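Local coordinates for protein DNMT2 (Spodoptera frugiperda, PDB 4H0N) that probably transfers a methyl group from S-adenosyl-L-methionine to cytosine 38 of tRNA(Asp), and also to cytosines in DNA, at residues N97-L100 and Y101-I105; D221-Y224 and K225-R229; E289-I293 and M294-K298. The protein carries 3 engineered substitutions. All coordinates share one frame; numbering follows the deposited sequence.

Contact 1 (N97-L100 and Y101-I105). With CA (calcium ion), chain F; SAH (S-adenosyl-L-homocysteine), chain E.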
loop_
_atom_site.group_PDB
_atom_site.type_symbol
_atom_site.label_atom_id
_atom_site.label_comp_id
_atom_site.label_asym_id
_atom_site.label_seq_id
_atom_site.Cartn_x
_atom_site.Cartn_y
_atom_site.Cartn_z
ATOM N N ASN A 97 -7.515 12.101 11.957
ATOM C CA ASN A 97 -6.199 12.248 11.364
ATOM C C ASN A 97 -5.145 12.672 12.383
ATOM O O ASN A 97 -5.352 13.586 13.182
ATOM C CB ASN A 97 -6.249 13.215 10.185
ATOM C CG ASN A 97 -5.370 12.775 9.044
ATOM O OD1 ASN A 97 -4.364 12.091 9.246
ATOM N ND2 ASN A 97 -5.744 13.156 7.830
ATOM N N SER A 98 -4.014 11.982 12.343
ATOM C CA SER A 98 -2.975 12.130 13.345
ATOM C C SER A 98 -1.757 12.828 12.764
ATOM O O SER A 98 -0.841 13.199 13.493
ATOM C CB SER A 98 -2.586 10.745 13.861
ATOM O OG SER A 98 -3.674 9.839 13.718
ATOM N N PHE A 99 -1.763 13.013 11.446
ATOM C CA PHE A 99 -0.595 13.495 10.712
ATOM C C PHE A 99 -0.162 14.907 11.100
ATOM O O PHE A 99 1.035 15.215 11.117
ATOM C CB PHE A 99 -0.851 13.424 9.206
ATOM C CG PHE A 99 0.391 13.552 8.378
ATOM C CD1 PHE A 99 1.461 12.696 8.582
ATOM C CD2 PHE A 99 0.492 14.519 7.390
ATOM C CE1 PHE A 99 2.615 12.808 7.822
ATOM C CE2 PHE A 99 1.643 14.636 6.628
ATOM C CZ PHE A 99 2.705 13.781 6.845
ATOM N N LEU A 100 -1.135 15.760 11.404
ATOM C CA LEU A 100 -0.851 17.129 11.817
ATOM C C LEU A 100 0.074 17.180 13.032
ATOM O O LEU A 100 0.848 18.124 13.190
ATOM C CB LEU A 100 -2.146 17.884 12.122
ATOM C CG LEU A 100 -2.883 18.453 10.912
ATOM C CD1 LEU A 100 -3.960 19.424 11.361
ATOM C CD2 LEU A 100 -1.911 19.126 9.954
ATOM N N TYR A 101 -0.017 16.165 13.885
ATOM C CA TYR A 101 0.839 16.071 15.054
ATOM C C TYR A 101 2.303 15.899 14.662
ATOM O O TYR A 101 3.192 16.456 15.307
ATOM C CB TYR A 101 0.404 14.915 15.947
ATOM C CG TYR A 101 1.323 14.701 17.121
ATOM C CD1 TYR A 101 2.205 13.626 17.154
ATOM C CD2 TYR A 101 1.322 15.589 18.193
ATOM C CE1 TYR A 101 3.046 13.431 18.229
ATOM C CE2 TYR A 101 2.165 15.402 19.274
ATOM C CZ TYR A 101 3.022 14.321 19.288
ATOM O OH TYR A 101 3.859 14.135 20.363
ATOM N N LEU A 102 2.547 15.127 13.606
ATOM C CA LEU A 102 3.909 14.888 13.135
ATOM C C LEU A 102 4.544 16.162 12.600
ATOM O O LEU A 102 5.650 16.523 13.001
ATOM C CB LEU A 102 3.933 13.795 12.068
ATOM C CG LEU A 102 3.497 12.412 12.553
ATOM C CD1 LEU A 102 3.715 11.371 11.469
ATOM C CD2 LEU A 102 4.225 12.025 13.834
ATOM N N ILE A 103 3.836 16.834 11.696
ATOM C CA ILE A 103 4.282 18.105 11.140
ATOM C C ILE A 103 4.693 19.060 12.251
ATOM O O ILE A 103 5.698 19.769 12.143
ATOM C CB ILE A 103 3.172 18.761 10.301
ATOM C CG1 ILE A 103 2.827 17.876 9.098
ATOM C CG2 ILE A 103 3.585 20.156 9.853
ATOM C CD1 ILE A 103 1.667 18.387 8.267
ATOM N N GLY A 104 3.915 19.057 13.328
ATOM C CA GLY A 104 4.222 19.859 14.493
ATOM C C GLY A 104 5.572 19.510 15.081
ATOM O O GLY A 104 6.453 20.357 15.116
ATOM N N ILE A 105 5.746 18.260 15.503
ATOM C CA ILE A 105 6.933 17.859 16.251
ATOM C C ILE A 105 8.196 17.712 15.417
ATOM O O ILE A 105 9.203 17.225 15.920
ATOM C CB ILE A 105 6.735 16.519 16.995
ATOM C CG1 ILE A 105 6.452 15.391 16.002
ATOM C CG2 ILE A 105 5.642 16.633 18.047
ATOM C CD1 ILE A 105 6.644 14.012 16.587
HETATM CA CA CA F . 7.062 22.422 17.029
HETATM N N SAH E . 1.764 0.851 5.394
HETATM C CA SAH E . 1.141 -0.046 6.361
HETATM C CB SAH E . -0.225 0.455 6.847
HETATM C CG SAH E . -0.770 1.757 6.265
HETATM S SD SAH E . -2.570 1.867 6.472
HETATM C C SAH E . 1.062 -1.486 5.843
HETATM O O SAH E . 0.099 -2.210 6.101
HETATM O OXT SAH E . 1.967 -1.971 5.166
HETATM C "C5'" SAH E . -2.433 2.910 7.949
HETATM C "C4'" SAH E . -2.456 2.138 9.270
HETATM O "O4'" SAH E . -2.085 3.005 10.324
HETATM C "C3'" SAH E . -3.823 1.573 9.634
HETATM O "O3'" SAH E . -3.788 0.164 9.568
HETATM C "C2'" SAH E . -4.096 2.029 11.060
HETATM O "O2'" SAH E . -4.348 0.935 11.911
HETATM C "C1'" SAH E . -2.823 2.730 11.499
HETATM N N9 SAH E . -3.108 3.982 12.230
HETATM C C8 SAH E . -4.070 4.914 11.933
HETATM N N7 SAH E . -4.000 5.914 12.843
HETATM C C5 SAH E . -3.010 5.635 13.720
HETATM C C6 SAH E . -2.520 6.310 14.833
HETATM N N6 SAH E . -3.054 7.469 15.206
HETATM N N1 SAH E . -1.473 5.768 15.551
HETATM C C2 SAH E . -0.920 4.563 15.164
HETATM N N3 SAH E . -1.411 3.897 14.060
HETATM C C4 SAH E . -2.440 4.423 13.348
#
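The carbonyls of Ser98, Phe99 and Leu100 accept the opening bonds of helix 99-105: Tyr101 N bonds to Ser98 O at 3.1 Å from well above the carbonyl plane, whereas the i to i+4 bonds from Ile103 N to Phe99 O (3.3 Å) and from Gly104 N to Leu100 O (3.2 Å) are straighter. A chi1 of -165° sets the Phe99 ring beside its own carbonyl carbon, from where it leans back on the helix. The Leu102 and Ile103 side chains each run at about a right angle to that of Phe99: Leu102 CD1 is 3.9 Å from Phe99 CD1, and Ile103 CD1 is 4.1 Å from Phe99 CE2. Ile103 CD1 also meets Leu100 CD2 at 4.0 Å, so one methyl bridges two apolar neighbours. Polar groups take the ends. Before the helix, Ser98 OG accepts a weak bond of 2.9 Å from N6 of the S-adenosyl-L-homocysteine adenine and shares a further weak bond with Thr96 O; toward the other end, Gly104 O binds the calcium ion at 2.9 Å, joined there by Asp107. Phe99 and Leu102 rest on Met75 of strand 72-75, in the parallel part of the Rossmann-like sheet, while helix 127-138 receives Phe99 on Val128, Leu100 on Leu131, and Ile103 on Leu131 and Phe132.

Contact 2 (D221-Y224 and K225-R229)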
loop_
_atom_site.group_PDB
_atom_site.type_symbol
_atom_site.label_atom_id
_atom_site.label_comp_id
_atom_site.label_asym_id
_atom_site.label_seq_id
_atom_site.Cartn_x
_atom_site.Cartn_y
_atom_site.Cartn_z
ATOM N N ASP A 221 -13.203 -6.059 -13.768
ATOM C CA ASP A 221 -12.012 -6.091 -14.607
ATOM C C ASP A 221 -11.384 -7.465 -14.488
ATOM O O ASP A 221 -10.973 -7.871 -13.404
ATOM C CB ASP A 221 -10.984 -5.041 -14.198
ATOM C CG ASP A 221 -9.709 -5.138 -15.025
ATOM O OD1 ASP A 221 -8.610 -5.211 -14.434
ATOM O OD2 ASP A 221 -9.807 -5.155 -16.272
ATOM N N ILE A 222 -11.305 -8.179 -15.601
ATOM C CA ILE A 222 -10.809 -9.541 -15.568
ATOM C C ILE A 222 -9.337 -9.632 -15.944
ATOM O O ILE A 222 -8.863 -8.921 -16.831
ATOM C CB ILE A 222 -11.627 -10.456 -16.494
ATOM C CG1 ILE A 222 -13.105 -10.057 -16.456
ATOM C CG2 ILE A 222 -11.414 -11.921 -16.117
ATOM C CD1 ILE A 222 -14.027 -11.122 -15.925
ATOM N N CYS A 223 -8.618 -10.512 -15.254
ATOM C CA CYS A 223 -7.236 -10.817 -15.598
ATOM C C CYS A 223 -7.032 -12.281 -15.963
ATOM O O CYS A 223 -7.778 -13.160 -15.524
ATOM C CB CYS A 223 -6.305 -10.434 -14.456
ATOM S SG CYS A 223 -6.157 -8.665 -14.267
ATOM N N TYR A 224 -6.008 -12.525 -16.772
ATOM C CA TYR A 224 -5.639 -13.870 -17.184
ATOM C C TYR A 224 -4.145 -14.034 -16.932
ATOM O O TYR A 224 -3.475 -13.078 -16.543
ATOM C CB TYR A 224 -5.989 -14.081 -18.657
ATOM C CG TYR A 224 -7.307 -13.443 -19.032
ATOM C CD1 TYR A 224 -8.492 -14.166 -18.991
ATOM C CD2 TYR A 224 -7.366 -12.105 -19.403
ATOM C CE1 TYR A 224 -9.696 -13.576 -19.318
ATOM C CE2 TYR A 224 -8.564 -11.507 -19.725
ATOM C CZ TYR A 224 -9.723 -12.245 -19.683
ATOM O OH TYR A 224 -10.907 -11.630 -20.011
ATOM N N LYS A 225 -3.622 -15.239 -17.134
ATOM C CA LYS A 225 -2.208 -15.501 -16.871
ATOM C C LYS A 225 -1.271 -14.660 -17.745
ATOM O O LYS A 225 -0.131 -14.398 -17.359
ATOM C CB LYS A 225 -1.903 -16.987 -17.041
ATOM C CG LYS A 225 -2.204 -17.514 -18.430
ATOM C CD LYS A 225 -2.170 -19.033 -18.452
ATOM C CE LYS A 225 -3.037 -19.587 -19.575
ATOM N NZ LYS A 225 -2.896 -21.063 -19.711
ATOM N N THR A 226 -1.759 -14.231 -18.908
ATOM C CA THR A 226 -0.961 -13.432 -19.834
ATOM C C THR A 226 -1.048 -11.931 -19.546
ATOM O O THR A 226 -0.321 -11.140 -20.146
ATOM C CB THR A 226 -1.353 -13.695 -21.315
ATOM O OG1 THR A 226 -2.686 -13.228 -21.559
ATOM C CG2 THR A 226 -1.265 -15.181 -21.645
ATOM N N SER A 227 -1.937 -11.545 -18.633
ATOM C CA SER A 227 -2.102 -10.138 -18.248
ATOM C C SER A 227 -0.831 -9.508 -17.679
ATOM O O SER A 227 -0.155 -10.088 -16.826
ATOM C CB SER A 227 -3.231 -9.984 -17.222
ATOM O OG SER A 227 -4.484 -9.765 -17.843
ATOM N N LYS A 228 -0.521 -8.304 -18.139
ATOM C CA LYS A 228 0.627 -7.574 -17.625
ATOM C C LYS A 228 0.186 -6.381 -16.791
ATOM O O LYS A 228 0.961 -5.458 -16.544
ATOM C CB LYS A 228 1.533 -7.126 -18.770
ATOM C CG LYS A 228 2.558 -8.174 -19.171
ATOM C CD LYS A 228 2.504 -8.485 -20.649
ATOM C CE LYS A 228 3.588 -9.488 -21.036
ATOM N NZ LYS A 228 4.963 -8.939 -20.827
ATOM N N ARG A 229 -1.067 -6.417 -16.347
ATOM C CA ARG A 229 -1.646 -5.339 -15.560
ATOM C C ARG A 229 -2.762 -5.890 -14.694
ATOM O O ARG A 229 -3.287 -6.969 -14.957
ATOM C CB ARG A 229 -2.224 -4.274 -16.486
ATOM C CG ARG A 229 -3.176 -4.843 -17.528
ATOM C CD ARG A 229 -4.295 -3.873 -17.879
ATOM N NE ARG A 229 -5.016 -3.411 -16.695
ATOM C CZ ARG A 229 -5.899 -4.143 -16.023
ATOM N NH1 ARG A 229 -6.171 -5.381 -16.414
ATOM N NH2 ARG A 229 -6.503 -3.638 -14.958
#
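Cys223 links the two halves of this surface loop, touching Ser227 with its CB and Arg229 with its sulfur. From the backbone outward, CB lies 3.9 Å from Ser227 OG, beside the turn. The next atom, SG, is anti to the carbonyl carbon (chi1 -71°), a rotation that carries it toward the returning limb of the chain, where it comes 3.4 Å from Arg229 O and 3.9 Å from Arg229 NH1. Both lie to the same side of the sulfur. The reversal that brings these groups together is a type I beta turn from Tyr224 to Ser227, which follows the short strand 222-223; that strand pairs in parallel with strand 247-248, through backbone bonds from Cys223 to Ile247 and Thr249. The turn is closed by Ser227 N bonding to Tyr224 O at 3.0 Å, and the Ser227 side chain doubles back to the same residue: its OG takes a weak but nearly straight bond of 3.3 Å from Tyr224 N. The Tyr224 ring itself extends away toward Arg253 and Val256 of helix 253-262. Farther along, Arg229 bends at chi2 and chi3 and returns its guanidinium to Asp221 from the opposite direction. Both terminal nitrogens converge on one carboxylate oxygen in a salt bridge, Arg229 NH2 at 2.7 Å from Asp221 OD1 and Arg229 NH1, more weakly, at 3.1 Å from the same oxygen. OD1 lies at the guanidinium edge, but the carboxylate is turned 72° from the guanidinium plane, and NH2 reaches OD1 from above the carboxylate plane. The strongest polar partner of Asp221 is Ser246, whose OG bonds to the same OD1 just before strand 247-248.

Contact 3 (E289-I293 and M294-K298)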
loop_
_atom_site.group_PDB
_atom_site.type_symbol
_atom_site.label_atom_id
_atom_site.label_comp_id
_atom_site.label_asym_id
_atom_site.label_seq_id
_atom_site.Cartn_x
_atom_site.Cartn_y
_atom_site.Cartn_z
ATOM N N GLU A 289 -1.390 -14.518 -3.377
ATOM C CA GLU A 289 -1.154 -13.933 -4.690
ATOM C C GLU A 289 -1.070 -12.414 -4.620
ATOM O O GLU A 289 -0.199 -11.803 -5.232
ATOM C CB GLU A 289 -2.237 -14.375 -5.675
ATOM C CG GLU A 289 -2.041 -15.796 -6.196
ATOM C CD GLU A 289 -3.325 -16.429 -6.728
ATOM O OE1 GLU A 289 -4.432 -15.923 -6.424
ATOM O OE2 GLU A 289 -3.218 -17.444 -7.451
ATOM N N VAL A 290 -1.974 -11.805 -3.864
ATOM C CA VAL A 290 -1.955 -10.360 -3.687
ATOM C C VAL A 290 -0.652 -9.920 -3.013
ATOM O O VAL A 290 -0.098 -8.872 -3.341
ATOM C CB VAL A 290 -3.172 -9.891 -2.874
ATOM C CG1 VAL A 290 -3.142 -8.377 -2.672
ATOM C CG2 VAL A 290 -4.460 -10.329 -3.561
ATOM N N LEU A 291 -0.157 -10.738 -2.088
ATOM C CA LEU A 291 1.127 -10.479 -1.437
ATOM C C LEU A 291 2.290 -10.493 -2.432
ATOM O O LEU A 291 3.184 -9.648 -2.361
ATOM C CB LEU A 291 1.374 -11.477 -0.298
ATOM C CG LEU A 291 0.792 -11.111 1.077
ATOM C CD1 LEU A 291 0.760 -12.315 2.005
ATOM C CD2 LEU A 291 1.587 -9.982 1.715
ATOM N N MET A 292 2.265 -11.451 -3.356
ATOM C CA MET A 292 3.272 -11.547 -4.414
ATOM C C MET A 292 3.125 -10.408 -5.411
ATOM O O MET A 292 4.115 -9.861 -5.894
ATOM C CB MET A 292 3.156 -12.876 -5.157
ATOM C CG MET A 292 3.593 -14.092 -4.373
ATOM S SD MET A 292 5.299 -13.970 -3.821
ATOM C CE MET A 292 5.081 -14.196 -2.054
ATOM N N ILE A 293 1.880 -10.070 -5.723
ATOM C CA ILE A 293 1.576 -8.924 -6.570
ATOM C C ILE A 293 2.088 -7.615 -5.961
ATOM O O ILE A 293 2.603 -6.755 -6.673
ATOM C CB ILE A 293 0.059 -8.824 -6.849
ATOM C CG1 ILE A 293 -0.368 -9.934 -7.808
ATOM C CG2 ILE A 293 -0.302 -7.467 -7.439
ATOM C CD1 ILE A 293 -1.871 -10.133 -7.896
ATOM N N MET A 294 1.962 -7.472 -4.644
ATOM C CA MET A 294 2.460 -6.271 -3.972
ATOM C C MET A 294 3.940 -6.397 -3.604
ATOM O O MET A 294 4.473 -5.607 -2.824
ATOM C CB MET A 294 1.612 -5.941 -2.748
ATOM C CG MET A 294 0.189 -5.569 -3.102
ATOM S SD MET A 294 -0.787 -5.175 -1.651
ATOM C CE MET A 294 -0.124 -3.566 -1.236
ATOM N N CYS A 295 4.581 -7.410 -4.182
ATOM C CA CYS A 295 6.023 -7.607 -4.103
ATOM C C CYS A 295 6.543 -7.870 -2.698
ATOM O O CYS A 295 7.671 -7.508 -2.373
ATOM C CB CYS A 295 6.766 -6.439 -4.751
ATOM S SG CYS A 295 6.358 -6.218 -6.496
ATOM N N PHE A 296 5.728 -8.502 -1.866
ATOM C CA PHE A 296 6.229 -9.002 -0.595
ATOM C C PHE A 296 7.092 -10.229 -0.872
ATOM O O PHE A 296 6.932 -10.883 -1.907
ATOM C CB PHE A 296 5.079 -9.364 0.341
ATOM C CG PHE A 296 4.488 -8.188 1.065
ATOM C CD1 PHE A 296 3.753 -7.230 0.385
ATOM C CD2 PHE A 296 4.644 -8.052 2.438
ATOM C CE1 PHE A 296 3.194 -6.152 1.057
ATOM C CE2 PHE A 296 4.087 -6.975 3.115
ATOM C CZ PHE A 296 3.363 -6.025 2.422
ATOM N N PRO A 297 8.028 -10.537 0.037
ATOM C CA PRO A 297 8.850 -11.738 -0.144
ATOM C C PRO A 297 8.095 -13.014 0.243
ATOM O O PRO A 297 7.099 -12.947 0.960
ATOM C CB PRO A 297 10.036 -11.498 0.799
ATOM C CG PRO A 297 9.510 -10.584 1.851
ATOM C CD PRO A 297 8.470 -9.719 1.181
ATOM N N LYS A 298 8.583 -14.157 -0.231
ATOM C CA LYS A 298 7.914 -15.442 -0.049
ATOM C C LYS A 298 7.984 -15.935 1.395
ATOM O O LYS A 298 7.135 -16.711 1.837
ATOM C CB LYS A 298 8.498 -16.487 -1.011
ATOM C CG LYS A 298 8.517 -16.058 -2.483
ATOM C CD LYS A 298 9.784 -15.272 -2.848
ATOM C CE LYS A 298 9.464 -14.049 -3.707
ATOM N NZ LYS A 298 10.635 -13.134 -3.872
#
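Leu291 CD2 sits over one face of the Phe296 ring, 3.7 Å from the ring centroid and 21° off the ring normal, a CH-pi contact displaced toward the CG side of the ring. Separately, the Val290 and Met294 side chains lie side by side, CG1 4.1 Å from SD. On another flank Met292, bent at chi2 and chi3, folds its methyl over the chain beyond the helix; CE lies 3.7 Å from Lys298 CA, and the two side chains cross at about a right angle. These pairs are brought together by the backbone. Met294 N still bonds to Val290 O at 2.8 Å, after which Cys295 takes a positive phi of 64° and turns the chain back: Phe296 N reaches Leu291 O at 2.8 Å, and Cys295 N reaches Met292 O at 3.0 Å. Farther out, Tyr300 meets the Phe296 ring edge-to-face, and Cys18 of helix 15-23 and Val321 of helix 321-332 also pack against it. The 6→1 bond enclosing the 5→2 bond and the left-handed backbone conformation of Cys295, the C-prime residue, mark a Schellman motif, here ending helix 287-293 with its aromatic residue against Ser318, whose OG hydrogen-bonds the bound S-adenosyl-L-homocysteine.

How the contacts relate
The three contacts show one principle, a chain satisfying itself over a few residues, worked out in different settings. Contacts 1 and 3 are partly buried: contact 1 spans helix 99-105 and the residues leading into it; contact 3 ends helix 287-293. Both rely on apolar side chains and approach the cofactor pocket, contact 1 by a direct polar bond and contact 3 through a second-shell aromatic. Contact 2 is a surface loop away from the annotated sites, built on a short strand and a turn, and trades apolar packing for a salt bridge. No two share a helix or strand. Contact 2 lies about 16 Å from contact 3, centre to centre; contact 1 is across the molecular centre from both.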